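Local structure of tail spike protein gp49 (Pseudomonas phage LKA1, 4RU4) at residues V127-L132 against Y188-G193; Q212-T217 against T237-N242; T551-A556 against A588-L593. The protein probably cleaves the O-specific polysaccharide of the Pseudomonas surface as a trimeric tailspike lyase, helping the phage to enter its host. One frame throughout, in Å; residues are numbered along the deposited sequence. Where two conformers were deposited one is given.

Contact 1: V127-L132 against Y188-G193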
loop_
_atom_site.group_PDB
_atom_site.type_symbol
_atom_site.label_atom_id
_atom_site.label_comp_id
_atom_site.label_asym_id
_atom_site.label_seq_id
_atom_site.Cartn_x
_atom_site.Cartn_y
_atom_site.Cartn_z
ATOM N N VAL B 127 -8.315 -19.941 -29.044
ATOM C CA VAL B 127 -7.383 -18.869 -28.756
ATOM C C VAL B 127 -6.505 -19.257 -27.542
ATOM O O VAL B 127 -6.959 -19.985 -26.635
ATOM C CB VAL B 127 -8.145 -17.529 -28.544
ATOM C CG1 VAL B 127 -9.093 -17.610 -27.325
ATOM C CG2 VAL B 127 -7.180 -16.342 -28.432
ATOM N N SER B 128 -5.255 -18.796 -27.546
ATOM C CA SER B 128 -4.318 -19.097 -26.463
ATOM C C SER B 128 -4.408 -18.086 -25.322
ATOM O O SER B 128 -4.842 -16.948 -25.515
ATOM C CB SER B 128 -2.879 -19.157 -26.984
ATOM O OG SER B 128 -2.713 -20.203 -27.929
ATOM N N ALA B 129 -3.981 -18.504 -24.134
ATOM C CA ALA B 129 -3.895 -17.583 -23.013
ATOM C C ALA B 129 -2.847 -16.543 -23.377
ATOM O O ALA B 129 -1.877 -16.861 -24.070
ATOM C CB ALA B 129 -3.498 -18.338 -21.722
ATOM N N GLY B 130 -3.056 -15.294 -22.962
ATOM C CA GLY B 130 -2.099 -14.245 -23.246
ATOM C C GLY B 130 -2.316 -13.557 -24.584
ATOM O O GLY B 130 -1.644 -12.577 -24.903
ATOM N N SER B 131 -3.252 -14.069 -25.376
ATOM C CA SER B 131 -3.544 -13.475 -26.671
ATOM C C SER B 131 -4.299 -12.163 -26.504
ATOM O O SER B 131 -4.942 -11.926 -25.467
ATOM C CB SER B 131 -4.374 -14.421 -27.538
ATOM O OG SER B 131 -4.603 -13.867 -28.838
ATOM N N LEU B 132 -4.215 -11.309 -27.524
ATOM C CA LEU B 132 -5.024 -10.099 -27.555
ATOM C C LEU B 132 -5.767 -10.001 -28.874
ATOM O O LEU B 132 -6.144 -8.910 -29.302
ATOM C CB LEU B 132 -4.195 -8.833 -27.311
ATOM C CG LEU B 132 -3.665 -8.694 -25.888
ATOM C CD1 LEU B 132 -2.245 -9.250 -25.853
ATOM C CD2 LEU B 132 -3.714 -7.260 -25.354
ATOM N N TYR B 188 -6.596 -14.078 -19.732
ATOM C CA TYR B 188 -6.107 -14.860 -18.597
ATOM C C TYR B 188 -6.017 -16.349 -18.943
ATOM O O TYR B 188 -5.217 -17.064 -18.360
ATOM C CB TYR B 188 -7.044 -14.730 -17.404
ATOM C CG TYR B 188 -6.846 -13.447 -16.620
ATOM C CD1 TYR B 188 -7.526 -12.286 -16.972
ATOM C CD2 TYR B 188 -5.972 -13.408 -15.529
ATOM C CE1 TYR B 188 -7.366 -11.108 -16.265
ATOM C CE2 TYR B 188 -5.813 -12.225 -14.787
ATOM C CZ TYR B 188 -6.510 -11.082 -15.183
ATOM O OH TYR B 188 -6.350 -9.902 -14.500
ATOM N N ALA B 189 -6.840 -16.816 -19.875
ATOM C CA ALA B 189 -6.925 -18.255 -20.161
ATOM C C ALA B 189 -7.094 -18.546 -21.637
ATOM O O ALA B 189 -7.440 -17.659 -22.436
ATOM C CB ALA B 189 -8.106 -18.917 -19.346
ATOM N N ALA B 190 -6.879 -19.813 -21.978
ATOM C CA ALA B 190 -7.020 -20.310 -23.335
ATOM C C ALA B 190 -8.423 -20.873 -23.467
ATOM O O ALA B 190 -8.987 -21.364 -22.476
ATOM C CB ALA B 190 -5.984 -21.436 -23.572
ATOM N N TYR B 191 -8.986 -20.817 -24.675
ATOM C CA TYR B 191 -10.329 -21.344 -24.954
ATOM C C TYR B 191 -10.341 -22.139 -26.257
ATOM O O TYR B 191 -9.782 -21.688 -27.272
ATOM C CB TYR B 191 -11.357 -20.213 -25.045
ATOM C CG TYR B 191 -11.363 -19.408 -23.772
ATOM C CD1 TYR B 191 -11.988 -19.897 -22.632
ATOM C CD2 TYR B 191 -10.674 -18.203 -23.694
ATOM C CE1 TYR B 191 -11.958 -19.190 -21.447
ATOM C CE2 TYR B 191 -10.616 -17.489 -22.502
ATOM C CZ TYR B 191 -11.263 -17.984 -21.377
ATOM O OH TYR B 191 -11.203 -17.274 -20.186
ATOM N N ASP B 192 -10.978 -23.311 -26.200
ATOM C CA ASP B 192 -11.317 -24.131 -27.367
ATOM C C ASP B 192 -12.555 -23.488 -27.983
ATOM O O ASP B 192 -13.591 -23.371 -27.315
ATOM C CB ASP B 192 -11.644 -25.551 -26.893
ATOM C CG ASP B 192 -11.983 -26.517 -28.038
ATOM O OD1 ASP B 192 -12.347 -26.073 -29.149
ATOM O OD2 ASP B 192 -11.888 -27.744 -27.801
ATOM N N GLY B 193 -12.442 -23.067 -29.244
ATOM C CA GLY B 193 -13.495 -22.310 -29.888
ATOM C C GLY B 193 -14.803 -23.078 -29.899
ATOM O O GLY B 193 -15.885 -22.484 -29.897
#
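Val127 CG1 sits between the backbone N and the carbonyl carbon (chi1 63°), and Tyr191 CG is turned to the side of its backbone N, opposite the carbonyl carbon (chi1 -57°). With these torsions the two side chains project in a common direction as neighbours, and Val127 CG1 reaches the edge of the tyrosine ring near its plane, 4.0 Å from Tyr191 CD2. Between the two backbones there is a single antiparallel hydrogen-bonded bridge: Val127 N donates to Tyr191 O at 2.9 Å (162° at the hydrogen), and the return bond from Tyr191 N to Val127 O has the same length. Val127 O is also approached by Ala190 CA at 3.3 Å, a strongly bent CA-H...O contact.

Past the bridge the first chain turns away through a type II beta turn from Ser128 to Ser131, in which Gly130 takes backbone angles that by themselves call for glycine. Ala129, the second residue of the turn, meets the other loop, its CB 3.6 Å from Ala189 C, while Ala190 CB lies 3.6 Å from Ala129 N. Ala189 O is buried here without a hydrogen-bond partner; its one CA-H...O contact across the two segments is from Ala129 CA, at 3.6 Å.

The bridge joins the loop between strands 113-120 and 133-135 to the loop between strands 180-183 and 197-202, on the surface of the Ig-like domain; Glu169 of strand 168-177 accepts from Tyr191 OH and the backbone N of Tyr188 and Ala189.

Contact 2: Q212-T217 against T237-N242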
loop_
_atom_site.group_PDB
_atom_site.type_symbol
_atom_site.label_atom_id
_atom_site.label_comp_id
_atom_site.label_asym_id
_atom_site.label_seq_id
_atom_site.Cartn_x
_atom_site.Cartn_y
_atom_site.Cartn_z
ATOM N N GLN B 212 -30.120 6.109 1.502
ATOM C CA GLN B 212 -30.095 5.029 2.480
ATOM C C GLN B 212 -31.223 4.038 2.181
ATOM O O GLN B 212 -32.376 4.429 1.977
ATOM C CB GLN B 212 -30.212 5.576 3.904
ATOM C CG GLN B 212 -30.423 4.475 4.973
ATOM C CD GLN B 212 -30.223 4.955 6.406
ATOM O OE1 GLN B 212 -30.020 4.138 7.296
ATOM N NE2 GLN B 212 -30.293 6.278 6.639
ATOM N N ILE B 213 -30.870 2.765 2.104
ATOM C CA ILE B 213 -31.861 1.702 1.975
ATOM C C ILE B 213 -31.954 1.032 3.341
ATOM O O ILE B 213 -30.947 0.538 3.851
ATOM C CB ILE B 213 -31.401 0.684 0.925
ATOM C CG1 ILE B 213 -31.536 1.295 -0.462
ATOM C CG2 ILE B 213 -32.212 -0.647 1.026
ATOM C CD1 ILE B 213 -30.865 0.464 -1.512
ATOM N N VAL B 214 -33.137 1.047 3.965
ATOM C CA VAL B 214 -33.321 0.249 5.181
ATOM C C VAL B 214 -34.132 -0.956 4.760
ATOM O O VAL B 214 -35.374 -0.895 4.709
ATOM C CB VAL B 214 -34.030 1.026 6.276
ATOM C CG1 VAL B 214 -34.172 0.162 7.553
ATOM C CG2 VAL B 214 -33.259 2.324 6.563
ATOM N N GLY B 215 -33.421 -2.038 4.423
ATOM C CA GLY B 215 -34.000 -3.167 3.714
ATOM C C GLY B 215 -34.916 -4.091 4.509
ATOM O O GLY B 215 -35.885 -4.633 3.969
ATOM N N GLY B 216 -34.619 -4.280 5.786
ATOM C CA GLY B 216 -35.409 -5.183 6.601
ATOM C C GLY B 216 -35.104 -6.648 6.304
ATOM O O GLY B 216 -34.029 -7.005 5.793
ATOM N N THR B 217 -36.084 -7.498 6.584
ATOM C CA THR B 217 -35.884 -8.933 6.567
ATOM C C THR B 217 -36.353 -9.618 5.307
ATOM O O THR B 217 -36.030 -10.784 5.099
ATOM C CB THR B 217 -36.645 -9.597 7.727
ATOM O OG1 THR B 217 -38.039 -9.258 7.616
ATOM C CG2 THR B 217 -36.090 -9.107 9.083
ATOM N N THR B 237 -25.867 4.170 2.172
ATOM C CA THR B 237 -25.972 3.427 3.409
ATOM C C THR B 237 -26.986 2.304 3.186
ATOM O O THR B 237 -28.077 2.559 2.723
ATOM C CB THR B 237 -26.411 4.341 4.569
ATOM O OG1 THR B 237 -25.438 5.379 4.731
ATOM C CG2 THR B 237 -26.489 3.545 5.882
ATOM N N VAL B 238 -26.618 1.056 3.467
ATOM C CA VAL B 238 -27.570 -0.034 3.262
ATOM C C VAL B 238 -27.607 -0.910 4.498
ATOM O O VAL B 238 -26.563 -1.326 4.988
ATOM C CB VAL B 238 -27.168 -0.904 2.054
ATOM C CG1 VAL B 238 -28.196 -2.026 1.840
ATOM C CG2 VAL B 238 -27.015 -0.033 0.764
ATOM N N THR B 239 -28.797 -1.191 5.008
ATOM C CA THR B 239 -28.929 -2.197 6.048
ATOM C C THR B 239 -29.942 -3.221 5.582
ATOM O O THR B 239 -30.820 -2.919 4.761
ATOM C CB THR B 239 -29.382 -1.611 7.409
ATOM O OG1 THR B 239 -30.731 -1.120 7.304
ATOM C CG2 THR B 239 -28.432 -0.505 7.851
ATOM N N LEU B 240 -29.815 -4.432 6.091
ATOM C CA LEU B 240 -30.628 -5.531 5.607
ATOM C C LEU B 240 -30.475 -6.626 6.635
ATOM O O LEU B 240 -29.541 -6.591 7.443
ATOM C CB LEU B 240 -30.112 -6.024 4.247
ATOM C CG LEU B 240 -30.898 -7.115 3.510
ATOM C CD1 LEU B 240 -32.216 -6.552 3.010
ATOM C CD2 LEU B 240 -30.096 -7.711 2.377
ATOM N N ALA B 241 -31.400 -7.580 6.615
ATOM C CA ALA B 241 -31.276 -8.781 7.435
ATOM C C ALA B 241 -31.644 -9.944 6.536
ATOM O O ALA B 241 -32.670 -10.580 6.731
ATOM C CB ALA B 241 -32.215 -8.711 8.617
ATOM N N ASN B 242 -30.812 -10.184 5.536
ATOM C CA ASN B 242 -31.059 -11.219 4.550
ATOM C C ASN B 242 -29.767 -11.643 3.833
ATOM O O ASN B 242 -28.721 -11.821 4.484
ATOM C CB ASN B 242 -32.156 -10.779 3.565
ATOM C CG ASN B 242 -32.935 -11.972 2.975
ATOM O OD1 ASN B 242 -32.433 -12.703 2.115
ATOM N ND2 ASN B 242 -34.175 -12.150 3.423
HETATM O O HOH W 1 -32.563 -3.145 7.722
#
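Gln212 and Thr237 stand as neighbours with their side chains projecting in a common direction, as do Val214 and Thr239, and both pairs share one face of two parallel strands. In Gln212, chi1 of 171° puts CG beside the carbonyl carbon, 4.0 Å from Thr237 CB, and the extended chain carries Gln212 OE1 on towards Thr237 CG2. The NE2 end is bonded to Ala96 O. In the second pair Val214 CG1 meets a hydroxyl, lying 3.7 Å from Thr239 OG1. That oxygen also shares a water with Gly216 N, whose N-H donates to the water. On the other face Ile213 CB faces Val238 CG1 at 4.3 Å, a looser apolar contact.

The main chains explain this pairing. Strand directions differ by 6°, and Ile213 N to Thr237 O, Thr239 N to Ile213 O and Gly215 N to Thr239 O form the alternating ladder of parallel strands. Beyond it the chains stay joined as they leave the strands. Gly215, with no side chain, lets Leu240 CD1 lie 3.9 Å from its CA. Ala241 N binds Gly216 O at 2.8 Å from above the carbonyl plane. Asn242 ND2 likewise binds Thr217 O at 2.8 Å, 42° out of the carbonyl plane, although the acceptor lies close to the amide plane of Asn242.

Strand 98-107 pairs in parallel with 212-214, and 260-263 with 237-240. Parallel strands thus follow one another on successive coils, 98-107, 212-214, 237-240 and 260-263, consistent with the right-handed beta-helix of the pectate lyase-like clan.

Contact 3: T551-A556 against A588-L593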
loop_
_atom_site.group_PDB
_atom_site.type_symbol
_atom_site.label_atom_id
_atom_site.label_comp_id
_atom_site.label_asym_id
_atom_site.label_seq_id
_atom_site.Cartn_x
_atom_site.Cartn_y
_atom_site.Cartn_z
ATOM N N THR B 551 39.195 -20.795 17.432
ATOM C CA THR B 551 39.792 -19.471 17.547
ATOM C C THR B 551 40.409 -19.151 18.931
ATOM O O THR B 551 40.203 -19.867 19.935
ATOM C CB THR B 551 38.793 -18.340 17.199
ATOM O OG1 THR B 551 37.834 -18.208 18.251
ATOM C CG2 THR B 551 38.093 -18.602 15.849
ATOM N N ASP B 552 41.206 -18.088 18.954
ATOM C CA ASP B 552 41.716 -17.495 20.190
ATOM C C ASP B 552 42.675 -18.366 21.001
ATOM O O ASP B 552 42.840 -18.205 22.222
ATOM C CB ASP B 552 40.561 -16.921 21.015
ATOM C CG ASP B 552 39.875 -15.782 20.284
ATOM O OD1 ASP B 552 40.458 -14.679 20.267
ATOM O OD2 ASP B 552 38.803 -16.001 19.670
ATOM N N ARG B 553 43.344 -19.258 20.286
ATOM C CA ARG B 553 44.443 -20.035 20.829
ATOM C C ARG B 553 45.153 -20.601 19.596
ATOM O O ARG B 553 44.513 -20.856 18.566
ATOM C CB ARG B 553 43.917 -21.182 21.709
ATOM C CG ARG B 553 45.039 -22.036 22.350
ATOM C CD ARG B 553 45.816 -21.225 23.380
ATOM N NE ARG B 553 44.930 -20.801 24.463
ATOM C CZ ARG B 553 45.302 -20.095 25.526
ATOM N NH1 ARG B 553 46.570 -19.724 25.685
ATOM N NH2 ARG B 553 44.401 -19.769 26.438
ATOM N N SER B 554 46.466 -20.767 19.666
ATOM C CA SER B 554 47.153 -21.419 18.562
ATOM C C SER B 554 47.556 -22.832 18.983
ATOM O O SER B 554 46.712 -23.706 18.995
ATOM C CB SER B 554 48.347 -20.582 18.088
ATOM O OG SER B 554 47.897 -19.334 17.568
ATOM N N TYR B 555 48.825 -23.069 19.316
ATOM C CA TYR B 555 49.186 -24.379 19.867
ATOM C C TYR B 555 48.647 -24.510 21.291
ATOM O O TYR B 555 48.788 -23.595 22.096
ATOM C CB TYR B 555 50.709 -24.642 19.777
ATOM C CG TYR B 555 51.145 -24.828 18.334
ATOM C CD1 TYR B 555 50.875 -26.018 17.654
ATOM C CD2 TYR B 555 51.781 -23.806 17.637
ATOM C CE1 TYR B 555 51.248 -26.188 16.336
ATOM C CE2 TYR B 555 52.147 -23.960 16.318
ATOM C CZ TYR B 555 51.875 -25.138 15.670
ATOM O OH TYR B 555 52.233 -25.264 14.351
ATOM N N ALA B 556 47.968 -25.622 21.573
ATOM C CA ALA B 556 47.673 -25.993 22.945
ATOM C C ALA B 556 48.834 -26.852 23.473
ATOM O O ALA B 556 48.717 -28.081 23.601
ATOM C CB ALA B 556 46.340 -26.735 23.026
ATOM N N ALA B 588 47.049 -27.658 29.273
ATOM C CA ALA B 588 45.621 -27.441 29.513
ATOM C C ALA B 588 45.300 -25.957 29.361
ATOM O O ALA B 588 45.571 -25.165 30.274
ATOM C CB ALA B 588 45.247 -27.929 30.921
ATOM N N VAL B 589 44.731 -25.578 28.211
ATOM C CA VAL B 589 44.452 -24.169 27.893
ATOM C C VAL B 589 43.117 -24.000 27.188
ATOM O O VAL B 589 42.574 -24.949 26.626
ATOM C CB VAL B 589 45.546 -23.529 26.991
ATOM C CG1 VAL B 589 46.915 -23.483 27.731
ATOM C CG2 VAL B 589 45.681 -24.281 25.700
ATOM N N THR B 590 42.601 -22.777 27.191
ATOM C CA THR B 590 41.306 -22.521 26.590
ATOM C C THR B 590 41.395 -22.401 25.071
ATOM O O THR B 590 42.428 -22.044 24.532
ATOM C CB THR B 590 40.702 -21.235 27.137
ATOM O OG1 THR B 590 41.602 -20.151 26.870
ATOM C CG2 THR B 590 40.510 -21.373 28.657
ATOM N N ASN B 591 40.293 -22.728 24.409
ATOM C CA ASN B 591 40.128 -22.588 22.973
ATOM C C ASN B 591 38.674 -22.205 22.763
ATOM O O ASN B 591 37.809 -22.633 23.532
ATOM C CB ASN B 591 40.369 -23.920 22.258
ATOM C CG ASN B 591 41.700 -24.555 22.621
ATOM O OD1 ASN B 591 42.657 -24.518 21.840
ATOM N ND2 ASN B 591 41.764 -25.150 23.816
ATOM N N GLN B 592 38.384 -21.419 21.730
ATOM C CA GLN B 592 36.998 -21.100 21.400
ATOM C C GLN B 592 36.572 -21.890 20.164
ATOM O O GLN B 592 37.136 -21.690 19.078
ATOM C CB GLN B 592 36.836 -19.591 21.125
ATOM C CG GLN B 592 37.154 -18.685 22.298
ATOM C CD GLN B 592 36.182 -18.863 23.466
ATOM O OE1 GLN B 592 35.084 -19.359 23.296
ATOM N NE2 GLN B 592 36.595 -18.465 24.643
ATOM N N LEU B 593 35.601 -22.788 20.327
ATOM C CA LEU B 593 35.020 -23.499 19.199
ATOM C C LEU B 593 33.853 -22.670 18.630
ATOM O O LEU B 593 32.815 -22.517 19.272
ATOM C CB LEU B 593 34.579 -24.923 19.598
ATOM C CG LEU B 593 35.733 -25.803 20.119
ATOM C CD1 LEU B 593 35.298 -27.284 20.236
ATOM C CD2 LEU B 593 36.961 -25.664 19.213
HETATM O O HOH W 2 40.702 -19.124 24.264
#
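Thr590 O is gripped by Arg553 NE at 2.8 Å, the acceptor lying near the guanidinium plane and the donor in the carbonyl plane. Arg553 NH2 takes Thr590 OG1 at 2.9 Å, in the guanidinium plane, so one edge of the arginine binds both the carbonyl and the hydroxyl of a single threonine. Arg553 CG is anti to the backbone N (chi1 -179°); the chain then bends at chi2 and chi3, and its guanidinium edge meets Thr590. Two in-plane bonds on one edge limit rotation of the guanidinium, while Val589 CB sits 3.7 Å above its centre and covers one face. Val589 CG2 also packs against Ala556 CB, at 3.7 Å. A water links Thr590 OG1 to Asp552 O.

At the other end, Thr551 and Gln592 form an antiparallel hydrogen-bonded pair, with Thr551 N to Gln592 O at 2.8 Å and Gln592 N to Thr551 O at 3.0 Å. Thr551 OG1 lies 3.3 Å from Gln592 CB and donates to Asp552 OD2 at 2.8 Å. That carboxylate oxygen also forms a salt bridge with Arg518 and a hydrogen bond to Thr568 of the third subunit, which joins this loop to the third subunit.

The bridge and the side-on arginine-threonine pair of bonds thus fasten the loop leaving strand 545-551 to the start of strand 590-600, where the antiparallel pairing of these two strands ends in the Ig-like domain 514-596.

Contact 2 belongs to the body of the beta-helix and is partly buried, whereas contact 1 is a surface bridge between two loops of the 113-201 Ig-like domain; contact 3, also partly buried, lies in the second Ig-like domain, 514-596. Nearest atoms of contacts 1 and 2 are about 28 Å apart; those of contacts 2 and 3, on opposite sides of the chain's centre, about 64 Å. The chemistry follows: a parallel ladder in contact 2, a single antiparallel bridge with valine, alanine and a tyrosine edge in contact 1, and a similar bridge reinforced by side-on arginine-threonine bonds in contact 3. Contacts 1 and 3 both touch other subunits; contact 2 does not.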